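Local coordinates for protein nadph-flavin oxidoreductase (Vibrio harveyi, PDB 1BKJ) that catalyses the NADPH-dependent reduction of FMN to FMNH2, supplying reduced flavin to luciferase for bioluminescence, at residues V46-V51 and E75-C80; G126-G131 and V151-C156. All blocks are in the same frame, centred on the assembly; numbering follows the deposited sequence.

Contact 1 of 2, residues V46-V51 and E75-C80; sequences VSIVRV and EFLVFC
S47 and V49 face C80 and V78 as hydrogen-bonded pairs of two antiparallel strands, 46-50 and 75-80, whose axes approach to 4.6 Å with their N-to-C directions 152° apart. I48-F79 and R50-L77 are the non-hydrogen-bonded pairs. Past R50-L77 one direct bond remains, V51 N to F76 O, and a water stands between V51 O and F76 N, where a second direct bond would close a regular pair.

On the face of I48, R50, L77 and F79, R50 takes E75 side-on: NE meets OE1 of E75 at 2.7 Å and R50 NH2 meets OE2 at 3.1 Å, both nearly straight. Each carboxylate oxygen is approached on its syn side, a little out of the carboxylate plane, and the two flat groups are 29° apart. The arginine, with CG anti to the backbone N (chi1 -178°), runs extended to NE, while E75 bends at chi2. The water also reaches E75 OE1, tying the salt bridge to the end of the strand pairing. I48 lies beside F79, its CG1 4.2 Å from the ring centroid in an off-centre CH-pi contact, while its CG2 packs 3.8 Å from CB of L77. V46 CG1 comes to the edge of the same ring. On the face of V49 and V78, CG2 of V51 touches CG2 of V78.

As an edge strand of the antiparallel sheet in this nitroreductase-family fold, 46-50 pairs in parallel along its other edge, through I48, V49 and R50, with a strand of the second subunit, so the sheet runs on across the interface. R50 NH1 forms a salt bridge to E178 of that subunit; the two carboxylates, from different chains, probably offset the charge of R50 together with that of nearby R27, and limit the guanidinium's rotation.

Contact 2 of 2, residues G126-G131 and V151-C156; sequences GVYIGG and VLFGMC. With FMN (flavin mononucleotide), chain D.
C156, Y128 and I129 bury the most surface where strand 126-129 runs antiparallel to strand 151-156. SG of C156 rests 3.8 Å from CG1 of I129, and its CB packs against CG1 of V127, on the face these three residues share. Y128 occupies the other face, between cofactor and protein: C8M of FMN lies over one side of its ring, and CE of M155 over the opposite side in a CH-pi contact, 3.9 Å from the centroid. The M155 chain, extended through chi2, bends at chi3 (-80°) to place CE there. The ring's edge is turned toward the face of F153 in an offset edge-to-face pair, planes 61° apart. Just beyond I129, the backbone addresses the flavin: G130 N donates to N5 of FMN at 3.0 Å, and G131 N donates to O4 at 3.3 Å. Strand 125-129 is the outermost of the sheet within this chain; helix 98-121 covers Y128 and F153, and the Y128 hydroxyl is hydrogen-bonded to OE1 of Q113 on that helix, while helix 69-72 and F76 of strand 75-82 pack against I129 and C156.

A single four-stranded antiparallel sheet contains both contacts, in the order 46-50, 75-82, 149-158, 125-129. Contact 1 pairs the first two strands and contact 2 the last two, their centres about 9 Å apart; along the chain, contact 1 closes before contact 2 opens. The inner strands 75-82 and 149-158 join them, with probable backbone hydrogen bonds from F79 N to F153 O (2.8 Å) and from L77 N to M155 O (3.0 Å). Helix 98-121 packs on side chains of both. Both contacts reach the second subunit, contact 1 by sheet extension and contact 2 by packing beside the FMN, so the flavin site itself lies at the dimer interface.

Contact 1 of 2, residues V46-V51 and E75-C80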
loop_
_atom_site.group_PDB
_atom_site.type_symbol
_atom_site.label_atom_id
_atom_site.label_comp_id
_atom_site.label_asym_id
_atom_site.label_seq_id
_atom_site.Cartn_x
_atom_site.Cartn_y
_atom_site.Cartn_z
ATOM N N VAL A 46 8.059 8.108 -0.784
ATOM C CA VAL A 46 6.803 8.728 -0.369
ATOM C C VAL A 46 7.013 10.101 0.272
ATOM O O VAL A 46 7.966 10.316 1.032
ATOM C CB VAL A 46 6.025 7.810 0.621
ATOM C CG1 VAL A 46 4.618 8.363 0.904
ATOM C CG2 VAL A 46 5.938 6.379 0.072
ATOM N N SER A 47 6.154 11.041 -0.122
ATOM C CA SER A 47 6.140 12.382 0.449
ATOM C C SER A 47 4.731 12.631 0.953
ATOM O O SER A 47 3.749 12.167 0.348
ATOM C CB SER A 47 6.525 13.456 -0.564
ATOM O OG SER A 47 7.925 13.626 -0.558
ATOM N N ILE A 48 4.643 13.299 2.101
ATOM C CA ILE A 48 3.360 13.635 2.711
ATOM C C ILE A 48 3.216 15.149 2.707
ATOM O O ILE A 48 4.167 15.856 3.022
ATOM C CB ILE A 48 3.258 13.134 4.189
ATOM C CG1 ILE A 48 3.445 11.609 4.258
ATOM C CG2 ILE A 48 1.888 13.549 4.824
ATOM C CD1 ILE A 48 3.509 11.043 5.668
ATOM N N VAL A 49 2.068 15.643 2.256
ATOM C CA VAL A 49 1.806 17.077 2.299
ATOM C C VAL A 49 0.725 17.272 3.363
ATOM O O VAL A 49 -0.383 16.745 3.231
ATOM C CB VAL A 49 1.351 17.692 0.938
ATOM C CG1 VAL A 49 1.145 19.183 1.093
ATOM C CG2 VAL A 49 2.382 17.448 -0.159
ATOM N N ARG A 50 1.102 17.925 4.465
ATOM C CA ARG A 50 0.182 18.236 5.566
ATOM C C ARG A 50 -0.494 19.569 5.190
ATOM O O ARG A 50 0.190 20.583 4.978
ATOM C CB ARG A 50 0.946 18.386 6.891
ATOM C CG ARG A 50 0.044 18.661 8.078
ATOM C CD ARG A 50 0.824 19.152 9.270
ATOM N NE ARG A 50 -0.065 19.510 10.370
ATOM C CZ ARG A 50 0.186 20.447 11.280
ATOM N NH1 ARG A 50 1.308 21.146 11.235
ATOM N NH2 ARG A 50 -0.688 20.675 12.247
ATOM N N VAL A 51 -1.822 19.553 5.073
ATOM C CA VAL A 51 -2.563 20.749 4.690
ATOM C C VAL A 51 -3.247 21.424 5.878
ATOM O O VAL A 51 -4.247 20.918 6.403
ATOM C CB VAL A 51 -3.562 20.437 3.530
ATOM C CG1 VAL A 51 -4.233 21.711 3.031
ATOM C CG2 VAL A 51 -2.825 19.788 2.365
ATOM N N GLU A 75 -6.760 16.944 11.006
ATOM C CA GLU A 75 -5.574 16.856 10.144
ATOM C C GLU A 75 -5.895 16.232 8.771
ATOM O O GLU A 75 -6.681 15.288 8.686
ATOM C CB GLU A 75 -4.455 16.015 10.802
ATOM C CG GLU A 75 -3.749 16.625 12.030
ATOM C CD GLU A 75 -3.027 17.933 11.746
ATOM O OE1 GLU A 75 -2.316 18.022 10.721
ATOM O OE2 GLU A 75 -3.158 18.872 12.563
ATOM N N PHE A 76 -5.318 16.785 7.704
ATOM C CA PHE A 76 -5.488 16.224 6.371
ATOM C C PHE A 76 -4.103 16.057 5.753
ATOM O O PHE A 76 -3.401 17.039 5.510
ATOM C CB PHE A 76 -6.393 17.074 5.472
ATOM C CG PHE A 76 -6.755 16.406 4.159
ATOM C CD1 PHE A 76 -7.566 15.247 4.141
ATOM C CD2 PHE A 76 -6.247 16.898 2.934
ATOM C CE1 PHE A 76 -7.867 14.577 2.928
ATOM C CE2 PHE A 76 -6.542 16.234 1.705
ATOM C CZ PHE A 76 -7.355 15.072 1.711
ATOM N N LEU A 77 -3.737 14.795 5.513
ATOM C CA LEU A 77 -2.444 14.402 4.939
ATOM C C LEU A 77 -2.621 13.894 3.507
ATOM O O LEU A 77 -3.533 13.112 3.245
ATOM C CB LEU A 77 -1.827 13.279 5.776
ATOM C CG LEU A 77 -1.676 13.424 7.289
ATOM C CD1 LEU A 77 -1.088 12.145 7.835
ATOM C CD2 LEU A 77 -0.798 14.631 7.645
ATOM N N VAL A 78 -1.777 14.357 2.578
ATOM C CA VAL A 78 -1.846 13.928 1.181
ATOM C C VAL A 78 -0.583 13.120 0.872
ATOM O O VAL A 78 0.530 13.624 1.022
ATOM C CB VAL A 78 -1.964 15.129 0.199
ATOM C CG1 VAL A 78 -2.231 14.635 -1.221
ATOM C CG2 VAL A 78 -3.075 16.091 0.618
ATOM N N PHE A 79 -0.773 11.864 0.454
ATOM C CA PHE A 79 0.327 10.955 0.141
ATOM C C PHE A 79 0.664 11.012 -1.316
ATOM O O PHE A 79 -0.202 10.820 -2.170
ATOM C CB PHE A 79 -0.020 9.537 0.561
ATOM C CG PHE A 79 -0.017 9.341 2.041
ATOM C CD1 PHE A 79 -1.088 9.806 2.835
ATOM C CD2 PHE A 79 1.090 8.749 2.665
ATOM C CE1 PHE A 79 -1.048 9.689 4.249
ATOM C CE2 PHE A 79 1.149 8.622 4.067
ATOM C CZ PHE A 79 0.075 9.096 4.868
ATOM N N CYS A 80 1.943 11.242 -1.583
ATOM C CA CYS A 80 2.446 11.404 -2.934
ATOM C C CYS A 80 3.657 10.551 -3.266
ATOM O O CYS A 80 4.515 10.318 -2.408
ATOM C CB CYS A 80 2.883 12.871 -3.151
ATOM S SG CYS A 80 1.698 14.158 -2.727
HETATM O O HOH W 1 -3.507 19.034 8.329
#

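Contact 2 of 2, residues G126-G131 and V151-C156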
loop_
_atom_site.group_PDB
_atom_site.type_symbol
_atom_site.label_atom_id
_atom_site.label_comp_id
_atom_site.label_asym_id
_atom_site.label_seq_id
_atom_site.Cartn_x
_atom_site.Cartn_y
_atom_site.Cartn_z
ATOM N N GLY A 126 -10.337 7.940 11.283
ATOM C CA GLY A 126 -9.831 8.348 9.987
ATOM C C GLY A 126 -10.469 7.689 8.782
ATOM O O GLY A 126 -11.243 6.741 8.918
ATOM N N VAL A 127 -10.151 8.225 7.604
ATOM C CA VAL A 127 -10.666 7.713 6.347
ATOM C C VAL A 127 -9.722 8.117 5.231
ATOM O O VAL A 127 -9.232 9.241 5.201
ATOM C CB VAL A 127 -12.148 8.211 6.056
ATOM C CG1 VAL A 127 -12.229 9.724 5.895
ATOM C CG2 VAL A 127 -12.753 7.503 4.830
ATOM N N TYR A 128 -9.455 7.181 4.325
ATOM C CA TYR A 128 -8.609 7.459 3.163
ATOM C C TYR A 128 -9.469 8.240 2.169
ATOM O O TYR A 128 -10.694 8.082 2.169
ATOM C CB TYR A 128 -8.183 6.177 2.479
ATOM C CG TYR A 128 -7.117 5.358 3.137
ATOM C CD1 TYR A 128 -7.439 4.426 4.133
ATOM C CD2 TYR A 128 -5.772 5.478 2.739
ATOM C CE1 TYR A 128 -6.445 3.618 4.728
ATOM C CE2 TYR A 128 -4.767 4.678 3.328
ATOM C CZ TYR A 128 -5.120 3.753 4.323
ATOM O OH TYR A 128 -4.179 2.974 4.916
ATOM N N ILE A 129 -8.850 9.107 1.365
ATOM C CA ILE A 129 -9.566 9.913 0.369
ATOM C C ILE A 129 -8.921 9.733 -1.016
ATOM O O ILE A 129 -7.982 10.458 -1.378
ATOM C CB ILE A 129 -9.627 11.453 0.767
ATOM C CG1 ILE A 129 -10.229 11.661 2.178
ATOM C CG2 ILE A 129 -10.417 12.276 -0.281
ATOM C CD1 ILE A 129 -11.677 11.246 2.355
ATOM N N GLY A 130 -9.428 8.759 -1.774
ATOM C CA GLY A 130 -8.926 8.501 -3.113
ATOM C C GLY A 130 -9.622 9.363 -4.150
ATOM O O GLY A 130 -9.189 9.424 -5.305
ATOM N N GLY A 131 -10.681 10.056 -3.712
ATOM C CA GLY A 131 -11.460 10.947 -4.557
ATOM C C GLY A 131 -10.674 12.083 -5.189
ATOM O O GLY A 131 -11.088 12.604 -6.218
ATOM N N VAL A 151 0.117 12.864 -7.073
ATOM C CA VAL A 151 -0.792 12.659 -5.940
ATOM C C VAL A 151 -1.465 11.293 -6.064
ATOM O O VAL A 151 -1.785 10.862 -7.173
ATOM C CB VAL A 151 -1.862 13.826 -5.804
ATOM C CG1 VAL A 151 -2.660 14.016 -7.078
ATOM C CG2 VAL A 151 -2.830 13.555 -4.640
ATOM N N LEU A 152 -1.603 10.597 -4.936
ATOM C CA LEU A 152 -2.255 9.300 -4.893
ATOM C C LEU A 152 -3.545 9.324 -4.088
ATOM O O LEU A 152 -4.585 8.911 -4.584
ATOM C CB LEU A 152 -1.317 8.225 -4.362
ATOM C CG LEU A 152 -0.204 7.738 -5.288
ATOM C CD1 LEU A 152 0.504 6.628 -4.576
ATOM C CD2 LEU A 152 -0.738 7.238 -6.641
ATOM N N PHE A 153 -3.476 9.748 -2.830
ATOM C CA PHE A 153 -4.667 9.823 -1.990
ATOM C C PHE A 153 -4.418 10.726 -0.796
ATOM O O PHE A 153 -3.280 11.051 -0.484
ATOM C CB PHE A 153 -5.131 8.418 -1.515
ATOM C CG PHE A 153 -4.064 7.608 -0.813
ATOM C CD1 PHE A 153 -3.835 7.759 0.571
ATOM C CD2 PHE A 153 -3.249 6.717 -1.535
ATOM C CE1 PHE A 153 -2.813 7.050 1.223
ATOM C CE2 PHE A 153 -2.210 5.996 -0.895
ATOM C CZ PHE A 153 -1.992 6.164 0.490
ATOM N N GLY A 154 -5.506 11.093 -0.130
ATOM C CA GLY A 154 -5.432 11.894 1.071
ATOM C C GLY A 154 -5.861 11.044 2.258
ATOM O O GLY A 154 -6.206 9.863 2.096
ATOM N N MET A 155 -5.825 11.628 3.453
ATOM C CA MET A 155 -6.240 10.942 4.671
ATOM C C MET A 155 -6.748 11.951 5.690
ATOM O O MET A 155 -6.055 12.919 6.011
ATOM C CB MET A 155 -5.089 10.125 5.281
ATOM C CG MET A 155 -5.505 9.313 6.511
ATOM S SD MET A 155 -4.186 8.351 7.210
ATOM C CE MET A 155 -4.192 6.976 6.098
ATOM N N CYS A 156 -7.976 11.731 6.155
ATOM C CA CYS A 156 -8.592 12.570 7.181
ATOM C C CYS A 156 -8.328 11.920 8.536
ATOM O O CYS A 156 -8.428 10.704 8.662
ATOM C CB CYS A 156 -10.110 12.652 7.002
ATOM S SG CYS A 156 -10.676 13.428 5.507
HETATM N N1 FMN D . -13.986 6.692 1.686
HETATM C C2 FMN D . -14.610 7.898 1.467
HETATM O O2 FMN D . -15.646 8.246 1.974
HETATM N N3 FMN D . -13.963 8.671 0.513
HETATM C C4 FMN D . -12.914 8.262 -0.362
HETATM O O4 FMN D . -12.558 9.040 -1.229
HETATM C C4A FMN D . -12.407 6.944 -0.108
HETATM N N5 FMN D . -11.220 6.621 -0.753
HETATM C C5A FMN D . -10.490 5.486 -0.368
HETATM C C6 FMN D . -9.248 5.297 -0.947
HETATM C C7 FMN D . -8.451 4.222 -0.558
HETATM C C7M FMN D . -6.988 4.194 -1.092
HETATM C C8 FMN D . -8.942 3.294 0.405
HETATM C C8M FMN D . -8.221 2.043 0.786
HETATM C C9 FMN D . -10.171 3.474 0.984
HETATM C C9A FMN D . -10.982 4.592 0.617
HETATM N N10 FMN D . -12.244 4.904 1.244
HETATM C C10 FMN D . -12.913 6.121 0.957
HETATM C "C1'" FMN D . -12.691 4.209 2.329
HETATM C "C2'" FMN D . -13.756 3.161 2.103
HETATM O "O2'" FMN D . -14.774 3.336 1.213
HETATM C "C3'" FMN D . -13.717 1.958 2.950
HETATM O "O3'" FMN D . -12.448 1.528 3.372
HETATM C "C4'" FMN D . -14.737 0.856 2.852
HETATM O "O4'" FMN D . -15.951 1.082 2.176
HETATM C "C5'" FMN D . -14.690 -0.279 3.758
HETATM O "O5'" FMN D . -15.241 0.294 4.983
HETATM P P FMN D . -14.403 0.519 6.363
HETATM O O1P FMN D . -14.135 -0.830 6.826
HETATM O O2P FMN D . -15.324 1.353 7.173
HETATM O O3P FMN D . -13.099 1.146 6.043
#